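Local coordinates for periplasmic binding protein (Veillonella parvula, PDB 4LJS) that probably captures a ligand outside the cytoplasmic membrane and delivers it to a membrane importer, as other periplasmic binding proteins do, at residues N135-E140 / I158-R163; E201-H206 / D254-Q259; R283-P288 / E317-L322. One frame throughout, in Å; residues are numbered along the deposited sequence.

Overall arrangement
Contact 1 lies in the N-terminal lobe and contacts 2 and 3 in the C-terminal lobe of what is probably a two-lobed binding protein. Contact 1 joins the edge strand of the N-terminal parallel sheet to helix 151-164. Its centre lies about 31 Å from that of contact 2 and about 30 Å from that of contact 3, across the middle of the molecule. Contacts 2 and 3 belong to the C-terminal sheet, with centres about 16 Å apart, and they meet directly: OH of Tyr-257 comes within 3.3 Å of CB of Pro-288. Helix 168-188 follows contact 1 and leads toward the second lobe. As in related proteins, a ligand would probably bind between the lobes.

Contact 1 (N135-E140 / I158-R163); sequences NVYIAE and IRDLGR
Tyr-137, on the edge strand 135-138, reaches across to Asp-160 and Leu-161 of helix 151-164, a case of one long side chain spanning a strand-helix interface. From CB the chain runs straight out, with CG anti to the backbone N (chi1 -178°), and this carries the ring toward the helix. Ring atom CD2 of Tyr-137 is met obliquely by the methyl CD2 of Leu-161 at 4.1 Å, an apolar touch. Farther out, CE1 and CZ each lie 3.5 Å from OD2 of Asp-160, with CB of the aspartate just beyond. At the tip, Tyr-137 OH donates a hydrogen bond of 2.6 Å to OD2 of Asp-160. That oxygen sits at the ring edge, near the ring plane, and accepts through its anti lone pair, while the carboxylate itself stands nearly upright to the ring, the planes 81° apart. OD2 also forms a salt bridge with Lys-156, one turn earlier on the helix. Ile-26 of strand 19-29 touches both Tyr-137 and Asp-160. The chemistry is therefore mixed: a phenol and a carboxylate are buried together, and with Lys-156 close by the aspartate is likely to stay charged, which would strengthen its hold on the tyrosine hydroxyl.

Contact 2 (E201-H206 / D254-Q259); sequences EVQGKH and DGEYSQ
Gln-203 and Glu-256 are the closest backbone neighbours here, yet their CA atoms stand 9.6 Å apart, so a strand end and a loop are joined by side chains alone. Gln-203 bends back at chi2 (-70°), which brings its amide near the carboxylate of Glu-201 in its own strand and that of Glu-256 across the gap. Its NE2 lies 2.9 Å from OE1 of Glu-256 in a weak, strongly bent hydrogen bond. A second weak bond, from the same NE2 to OE2 of Glu-256, is long at 3.4 Å but almost straight (171°). A further bond of 3.2 Å joins NE2 to OE2 of Glu-201, reaching that oxygen from above the carboxylate plane. The amide thus bridges two carboxylates whose nearest oxygens, OE2 of Glu-201 and OE1 of Glu-256, are only 3.7 Å apart. Glu-201 has stronger partners for OE1, in Arg-208 and Tyr-210, which probably offset some of this repulsion. A leucine in place of Gln-203 would probably leave the two carboxylates facing each other with no N-H between them. The backbone beyond is a two-residue beta hairpin: a type II' turn from Gln-203 to His-206, with Gly-204 at positive phi, links strand 196-203 to its antiparallel partner 206-209 in the C-terminal alpha/beta lobe.

Contact 3 (R283-P288 / E317-L322); sequences RVHFLP and EGVPDL
His-285 and Val-319 form the first of two side-chain meetings by which the strand 284-288 receives the C-terminal tail of the chain, and Pro-288 with Leu-322 forms the second. The case illustrates how an irregular segment can pack on a sheet through side chains, without joining it by backbone bonds. In His-285, CG lies beside the backbone N and anti to the carbonyl carbon, which sends the ring toward the tail, and chi2 (-83°) then turns one face to the valine. Over that face stands CG2 of Val-319, 3.8 Å from the ring centroid and 23° off the ring normal, a CH-pi contact. The methyl is displaced toward the rim, and its nearest ring atom is CE1, at 3.6 Å, with ND1 almost as near. The other branch, CG1, lies anti to the backbone N and 4.2 Å from CG of His-285, so both methyls lie on the same side of the imidazole plane, CG2 close over the ring and CG1 more loosely near its root. Three residues on, Leu-322 turns its CG beside the backbone N, and its second torsion (75° to CD1) puts CD2 roughly anti to CA. CD2 meets CG of Pro-288 at 3.6 Å, at the flap of a pyrrolidine ring puckered C-gamma endo, with the two side chains crossing at about a right angle. Ile-305 of helix 299-310 touches Pro-288, Val-319 and Leu-322, bringing helix, strand and tail together. The backbone of the strand is bonded instead to strand 247-252, with His-285 paired to Ile-248 and Leu-250. No hydrogen bond crosses between tail and strand: the tail is held here by dispersion and a methyl-on-imidazole contact, which depend on shape fit rather than on charge.

Contact 1 (N135-E140 / I158-R163)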
loop_
_atom_site.group_PDB
_atom_site.type_symbol
_atom_site.label_atom_id
_atom_site.label_comp_id
_atom_site.label_asym_id
_atom_site.label_seq_id
_atom_site.Cartn_x
_atom_site.Cartn_y
_atom_site.Cartn_z
ATOM N N ASN A 135 1.661 3.985 22.272
ATOM C CA ASN A 135 1.279 2.751 21.607
ATOM C C ASN A 135 2.000 2.571 20.283
ATOM O O ASN A 135 2.511 3.534 19.702
ATOM C CB ASN A 135 -0.231 2.716 21.403
ATOM C CG ASN A 135 -0.962 2.425 22.682
ATOM O OD1 ASN A 135 -0.678 1.426 23.343
ATOM N ND2 ASN A 135 -1.880 3.305 23.065
ATOM N N VAL A 136 2.042 1.328 19.817
ATOM C CA VAL A 136 2.651 0.994 18.529
ATOM C C VAL A 136 1.651 0.176 17.707
ATOM O O VAL A 136 1.015 -0.740 18.227
ATOM C CB VAL A 136 3.948 0.180 18.719
ATOM C CG1 VAL A 136 4.480 -0.343 17.378
ATOM C CG2 VAL A 136 5.003 1.021 19.439
ATOM N N TYR A 137 1.485 0.538 16.440
ATOM C CA TYR A 137 0.683 -0.262 15.528
ATOM C C TYR A 137 1.520 -0.642 14.316
ATOM O O TYR A 137 2.159 0.211 13.702
ATOM C CB TYR A 137 -0.595 0.463 15.094
ATOM C CG TYR A 137 -1.443 -0.389 14.182
ATOM C CD1 TYR A 137 -2.209 -1.430 14.695
ATOM C CD2 TYR A 137 -1.459 -0.178 12.806
ATOM C CE1 TYR A 137 -2.982 -2.232 13.872
ATOM C CE2 TYR A 137 -2.236 -0.984 11.964
ATOM C CZ TYR A 137 -2.992 -2.008 12.507
ATOM O OH TYR A 137 -3.763 -2.817 11.693
ATOM N N ILE A 138 1.503 -1.929 13.986
ATOM C CA ILE A 138 2.343 -2.485 12.933
ATOM C C ILE A 138 1.490 -3.045 11.785
ATOM O O ILE A 138 0.536 -3.788 12.023
ATOM C CB ILE A 138 3.249 -3.590 13.526
ATOM C CG1 ILE A 138 4.244 -2.960 14.505
ATOM C CG2 ILE A 138 3.978 -4.364 12.429
ATOM C CD1 ILE A 138 5.012 -3.963 15.345
ATOM N N ALA A 139 1.817 -2.674 10.548
ATOM C CA ALA A 139 1.101 -3.208 9.383
ATOM C C ALA A 139 1.290 -4.719 9.266
ATOM O O ALA A 139 2.415 -5.201 9.124
ATOM C CB ALA A 139 1.572 -2.535 8.116
ATOM N N GLU A 140 0.192 -5.465 9.314
ATOM C CA GLU A 140 0.272 -6.917 9.176
ATOM C C GLU A 140 0.892 -7.357 7.841
ATOM O O GLU A 140 1.578 -8.372 7.774
ATOM C CB GLU A 140 -1.105 -7.564 9.359
ATOM C CG GLU A 140 -1.049 -9.075 9.348
ATOM C CD GLU A 140 -2.422 -9.719 9.331
ATOM O OE1 GLU A 140 -3.432 -8.981 9.260
ATOM O OE2 GLU A 140 -2.484 -10.968 9.384
ATOM N N ILE A 158 -6.936 -0.574 7.626
ATOM C CA ILE A 158 -7.722 0.653 7.564
ATOM C C ILE A 158 -8.736 0.696 8.708
ATOM O O ILE A 158 -8.921 1.725 9.358
ATOM C CB ILE A 158 -8.422 0.768 6.196
ATOM C CG1 ILE A 158 -7.365 0.935 5.099
ATOM C CG2 ILE A 158 -9.395 1.928 6.177
ATOM C CD1 ILE A 158 -7.900 0.896 3.700
ATOM N N ARG A 159 -9.360 -0.448 8.969
ATOM C CA ARG A 159 -10.366 -0.555 10.009
ATOM C C ARG A 159 -9.762 -0.331 11.404
ATOM O O ARG A 159 -10.363 0.341 12.248
ATOM C CB ARG A 159 -11.034 -1.926 9.908
ATOM C CG ARG A 159 -12.228 -2.125 10.799
ATOM C CD ARG A 159 -12.928 -3.445 10.465
ATOM N NE ARG A 159 -13.780 -3.348 9.279
ATOM C CZ ARG A 159 -13.637 -4.084 8.181
ATOM N NH1 ARG A 159 -12.663 -4.980 8.098
ATOM N NH2 ARG A 159 -14.478 -3.932 7.162
ATOM N N ASP A 160 -8.574 -0.886 11.642
ATOM C CA ASP A 160 -7.880 -0.710 12.922
ATOM C C ASP A 160 -7.537 0.757 13.176
ATOM O O ASP A 160 -7.766 1.284 14.263
ATOM C CB ASP A 160 -6.593 -1.530 12.961
ATOM C CG ASP A 160 -6.845 -3.011 13.145
ATOM O OD1 ASP A 160 -7.947 -3.376 13.609
ATOM O OD2 ASP A 160 -5.932 -3.810 12.832
ATOM N N LEU A 161 -6.974 1.414 12.171
ATOM C CA LEU A 161 -6.646 2.822 12.308
ATOM C C LEU A 161 -7.928 3.628 12.526
ATOM O O LEU A 161 -7.957 4.540 13.343
ATOM C CB LEU A 161 -5.842 3.316 11.105
ATOM C CG LEU A 161 -4.405 2.766 11.083
ATOM C CD1 LEU A 161 -3.668 3.147 9.806
ATOM C CD2 LEU A 161 -3.621 3.240 12.310
ATOM N N GLY A 162 -8.995 3.258 11.822
ATOM C CA GLY A 162 -10.297 3.858 12.049
ATOM C C GLY A 162 -10.752 3.786 13.500
ATOM O O GLY A 162 -11.243 4.771 14.051
ATOM N N ARG A 163 -10.587 2.624 14.131
ATOM C CA ARG A 163 -10.950 2.482 15.540
ATOM C C ARG A 163 -10.051 3.329 16.449
ATOM O O ARG A 163 -10.525 3.961 17.395
ATOM C CB ARG A 163 -10.899 1.017 15.987
ATOM C CG ARG A 163 -11.895 0.101 15.307
ATOM C CD ARG A 163 -11.807 -1.312 15.882
ATOM N NE ARG A 163 -12.237 -1.359 17.280
ATOM C CZ ARG A 163 -11.856 -2.286 18.154
ATOM N NH1 ARG A 163 -11.021 -3.250 17.783
ATOM N NH2 ARG A 163 -12.303 -2.246 19.405
#

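Contact 2 (E201-H206 / D254-Q259)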
loop_
_atom_site.group_PDB
_atom_site.type_symbol
_atom_site.label_atom_id
_atom_site.label_comp_id
_atom_site.label_asym_id
_atom_site.label_seq_id
_atom_site.Cartn_x
_atom_site.Cartn_y
_atom_site.Cartn_z
ATOM N N GLU A 201 7.915 -6.706 -12.081
ATOM C CA GLU A 201 8.700 -5.489 -11.907
ATOM C C GLU A 201 10.002 -5.669 -12.660
ATOM O O GLU A 201 10.626 -6.728 -12.589
ATOM C CB GLU A 201 8.992 -5.197 -10.427
ATOM C CG GLU A 201 9.928 -3.999 -10.220
ATOM C CD GLU A 201 10.219 -3.677 -8.756
ATOM O OE1 GLU A 201 9.894 -4.505 -7.875
ATOM O OE2 GLU A 201 10.779 -2.585 -8.495
ATOM N N VAL A 202 10.408 -4.638 -13.392
ATOM C CA VAL A 202 11.643 -4.707 -14.155
ATOM C C VAL A 202 12.826 -4.237 -13.322
ATOM O O VAL A 202 12.828 -3.122 -12.801
ATOM C CB VAL A 202 11.561 -3.880 -15.445
ATOM C CG1 VAL A 202 12.935 -3.774 -16.093
ATOM C CG2 VAL A 202 10.555 -4.505 -16.396
ATOM N N GLN A 203 13.822 -5.108 -13.191
ATOM C CA GLN A 203 15.043 -4.792 -12.467
ATOM C C GLN A 203 16.231 -5.141 -13.339
ATOM O O GLN A 203 16.618 -6.307 -13.441
ATOM C CB GLN A 203 15.104 -5.566 -11.154
ATOM C CG GLN A 203 14.212 -4.988 -10.074
ATOM C CD GLN A 203 14.721 -3.650 -9.570
ATOM O OE1 GLN A 203 15.923 -3.467 -9.359
ATOM N NE2 GLN A 203 13.812 -2.706 -9.381
ATOM N N GLY A 204 16.806 -4.123 -13.969
ATOM C CA GLY A 204 17.855 -4.337 -14.945
ATOM C C GLY A 204 17.277 -5.037 -16.157
ATOM O O GLY A 204 16.324 -4.553 -16.775
ATOM N N LYS A 205 17.841 -6.191 -16.490
ATOM C CA LYS A 205 17.374 -6.957 -17.635
ATOM C C LYS A 205 16.524 -8.136 -17.187
ATOM O O LYS A 205 16.378 -9.115 -17.917
ATOM C CB LYS A 205 18.561 -7.452 -18.464
ATOM N N HIS A 206 15.956 -8.042 -15.989
ATOM C CA HIS A 206 15.203 -9.161 -15.435
ATOM C C HIS A 206 13.769 -8.816 -15.052
ATOM O O HIS A 206 13.458 -7.667 -14.722
ATOM C CB HIS A 206 15.947 -9.762 -14.247
ATOM C CG HIS A 206 17.272 -10.352 -14.613
ATOM N ND1 HIS A 206 17.393 -11.563 -15.263
ATOM C CD2 HIS A 206 18.535 -9.891 -14.439
ATOM C CE1 HIS A 206 18.672 -11.826 -15.465
ATOM N NE2 HIS A 206 19.386 -10.827 -14.975
ATOM N N ASP A 254 9.102 3.478 -6.111
ATOM C CA ASP A 254 9.235 4.919 -6.146
ATOM C C ASP A 254 10.554 5.549 -6.672
ATOM O O ASP A 254 10.464 6.429 -7.484
ATOM C CB ASP A 254 8.599 5.649 -4.938
ATOM C CG ASP A 254 9.000 5.091 -3.597
ATOM O OD1 ASP A 254 9.872 4.225 -3.508
ATOM O OD2 ASP A 254 8.443 5.564 -2.614
ATOM N N GLY A 255 11.753 5.127 -6.261
ATOM C CA GLY A 255 12.919 5.768 -6.837
ATOM C C GLY A 255 13.013 5.625 -8.340
ATOM O O GLY A 255 13.634 6.449 -9.014
ATOM N N GLU A 256 12.365 4.592 -8.870
ATOM C CA GLU A 256 12.506 4.250 -10.280
ATOM C C GLU A 256 11.440 4.858 -11.185
ATOM O O GLU A 256 11.313 4.472 -12.344
ATOM C CB GLU A 256 12.601 2.735 -10.446
ATOM C CG GLU A 256 13.875 2.186 -9.815
ATOM C CD GLU A 256 13.724 0.773 -9.308
ATOM O OE1 GLU A 256 12.946 0.007 -9.911
ATOM O OE2 GLU A 256 14.377 0.433 -8.297
ATOM N N TYR A 257 10.698 5.826 -10.649
ATOM C CA TYR A 257 9.762 6.624 -11.437
ATOM C C TYR A 257 10.467 7.366 -12.568
ATOM O O TYR A 257 9.932 7.485 -13.673
ATOM C CB TYR A 257 9.031 7.632 -10.544
ATOM C CG TYR A 257 7.763 7.099 -9.907
ATOM C CD1 TYR A 257 7.736 5.846 -9.307
ATOM C CD2 TYR A 257 6.598 7.856 -9.892
ATOM C CE1 TYR A 257 6.580 5.353 -8.721
ATOM C CE2 TYR A 257 5.431 7.370 -9.306
ATOM C CZ TYR A 257 5.433 6.118 -8.720
ATOM O OH TYR A 257 4.291 5.628 -8.131
ATOM N N SER A 258 11.671 7.864 -12.285
ATOM C CA SER A 258 12.445 8.624 -13.264
ATOM C C SER A 258 12.893 7.773 -14.458
ATOM O O SER A 258 13.281 8.303 -15.497
ATOM C CB SER A 258 13.656 9.288 -12.598
ATOM O OG SER A 258 14.526 8.325 -12.028
ATOM N N GLN A 259 12.828 6.456 -14.304
ATOM C CA GLN A 259 13.212 5.540 -15.368
ATOM C C GLN A 259 12.007 4.944 -16.085
ATOM O O GLN A 259 12.158 4.022 -16.881
ATOM C CB GLN A 259 14.084 4.415 -14.806
ATOM C CG GLN A 259 15.476 4.862 -14.415
ATOM C CD GLN A 259 16.232 5.460 -15.582
ATOM O OE1 GLN A 259 16.354 6.681 -15.698
ATOM N NE2 GLN A 259 16.741 4.603 -16.460
#

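Contact 3 (R283-P288 / E317-L322)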
loop_
_atom_site.group_PDB
_atom_site.type_symbol
_atom_site.label_atom_id
_atom_site.label_comp_id
_atom_site.label_asym_id
_atom_site.label_seq_id
_atom_site.Cartn_x
_atom_site.Cartn_y
_atom_site.Cartn_z
ATOM N N ARG A 283 -1.529 -3.884 -24.312
ATOM C CA ARG A 283 -2.085 -3.977 -22.970
ATOM C C ARG A 283 -0.965 -4.190 -21.953
ATOM O O ARG A 283 -0.854 -5.232 -21.311
ATOM C CB ARG A 283 -3.161 -5.067 -22.914
ATOM C CG ARG A 283 -4.313 -4.795 -23.891
ATOM C CD ARG A 283 -5.413 -5.844 -23.811
ATOM N NE ARG A 283 -5.987 -5.946 -22.468
ATOM C CZ ARG A 283 -6.808 -6.917 -22.086
ATOM N NH1 ARG A 283 -7.154 -7.864 -22.948
ATOM N NH2 ARG A 283 -7.280 -6.947 -20.846
ATOM N N VAL A 284 -0.114 -3.177 -21.842
ATOM C CA VAL A 284 0.986 -3.182 -20.897
ATOM C C VAL A 284 0.883 -1.881 -20.126
ATOM O O VAL A 284 1.010 -0.798 -20.701
ATOM C CB VAL A 284 2.342 -3.261 -21.620
ATOM C CG1 VAL A 284 3.490 -3.251 -20.616
ATOM C CG2 VAL A 284 2.402 -4.505 -22.519
ATOM N N HIS A 285 0.626 -1.980 -18.827
ATOM C CA HIS A 285 0.349 -0.790 -18.036
ATOM C C HIS A 285 1.221 -0.696 -16.794
ATOM O O HIS A 285 1.581 -1.714 -16.195
ATOM C CB HIS A 285 -1.123 -0.771 -17.621
ATOM C CG HIS A 285 -2.058 -1.192 -18.711
ATOM N ND1 HIS A 285 -2.495 -0.328 -19.692
ATOM C CD2 HIS A 285 -2.639 -2.388 -18.975
ATOM C CE1 HIS A 285 -3.303 -0.972 -20.513
ATOM N NE2 HIS A 285 -3.407 -2.223 -20.101
ATOM N N PHE A 286 1.540 0.538 -16.412
ATOM C CA PHE A 286 2.283 0.804 -15.188
ATOM C C PHE A 286 1.403 0.569 -13.965
ATOM O O PHE A 286 0.223 0.910 -13.964
ATOM C CB PHE A 286 2.784 2.251 -15.180
ATOM C CG PHE A 286 4.000 2.478 -16.032
ATOM C CD1 PHE A 286 5.125 1.679 -15.886
ATOM C CD2 PHE A 286 4.020 3.494 -16.980
ATOM C CE1 PHE A 286 6.258 1.894 -16.662
ATOM C CE2 PHE A 286 5.147 3.714 -17.762
ATOM C CZ PHE A 286 6.268 2.910 -17.604
ATOM N N LEU A 287 1.988 -0.015 -12.925
ATOM C CA LEU A 287 1.291 -0.230 -11.664
ATOM C C LEU A 287 2.235 0.155 -10.522
ATOM O O LEU A 287 3.235 -0.522 -10.280
ATOM C CB LEU A 287 0.843 -1.691 -11.549
ATOM C CG LEU A 287 0.089 -2.162 -10.297
ATOM C CD1 LEU A 287 -1.169 -1.342 -10.044
ATOM C CD2 LEU A 287 -0.258 -3.650 -10.414
ATOM N N PRO A 288 1.937 1.266 -9.833
ATOM C CA PRO A 288 2.846 1.732 -8.779
ATOM C C PRO A 288 2.942 0.747 -7.616
ATOM O O PRO A 288 1.922 0.262 -7.116
ATOM C CB PRO A 288 2.228 3.066 -8.328
ATOM C CG PRO A 288 0.815 3.042 -8.826
ATOM C CD PRO A 288 0.815 2.192 -10.061
ATOM N N GLU A 317 -13.005 4.162 -20.620
ATOM C CA GLU A 317 -12.313 5.379 -20.300
ATOM C C GLU A 317 -10.803 5.249 -20.195
ATOM O O GLU A 317 -10.107 6.210 -20.209
ATOM C CB GLU A 317 -12.854 5.878 -18.985
ATOM C CG GLU A 317 -12.893 7.370 -18.824
ATOM C CD GLU A 317 -14.292 7.930 -18.925
ATOM O OE1 GLU A 317 -14.946 8.064 -17.872
ATOM O OE2 GLU A 317 -14.728 8.251 -20.048
ATOM N N GLY A 318 -10.307 4.042 -20.065
ATOM C CA GLY A 318 -8.879 3.775 -20.075
ATOM C C GLY A 318 -8.264 3.553 -18.709
ATOM O O GLY A 318 -8.884 3.804 -17.675
ATOM N N VAL A 319 -7.023 3.081 -18.720
ATOM C CA VAL A 319 -6.286 2.772 -17.505
ATOM C C VAL A 319 -5.569 4.016 -16.987
ATOM O O VAL A 319 -4.848 4.677 -17.737
ATOM C CB VAL A 319 -5.254 1.667 -17.777
ATOM C CG1 VAL A 319 -4.662 1.142 -16.471
ATOM C CG2 VAL A 319 -5.898 0.540 -18.573
ATOM N N PRO A 320 -5.763 4.339 -15.700
ATOM C CA PRO A 320 -5.165 5.542 -15.095
ATOM C C PRO A 320 -3.628 5.525 -15.105
ATOM O O PRO A 320 -3.029 4.463 -14.925
ATOM C CB PRO A 320 -5.692 5.512 -13.649
ATOM C CG PRO A 320 -6.922 4.637 -13.701
ATOM C CD PRO A 320 -6.640 3.615 -14.759
ATOM N N ASP A 321 -3.015 6.691 -15.315
ATOM C CA ASP A 321 -1.558 6.850 -15.293
ATOM C C ASP A 321 -1.111 7.413 -13.956
ATOM O O ASP A 321 -1.778 8.278 -13.398
ATOM C CB ASP A 321 -1.105 7.842 -16.370
ATOM C CG ASP A 321 -1.209 7.284 -17.773
ATOM O OD1 ASP A 321 -1.676 8.019 -18.670
ATOM O OD2 ASP A 321 -0.806 6.121 -17.982
ATOM N N LEU A 322 0.022 6.943 -13.448
ATOM C CA LEU A 322 0.627 7.559 -12.265
ATOM C C LEU A 322 2.099 7.887 -12.532
ATOM O O LEU A 322 2.906 6.986 -12.748
ATOM C CB LEU A 322 0.443 6.680 -11.018
ATOM C CG LEU A 322 -0.918 6.783 -10.305
ATOM C CD1 LEU A 322 -2.051 6.076 -11.049
ATOM C CD2 LEU A 322 -0.838 6.279 -8.872
#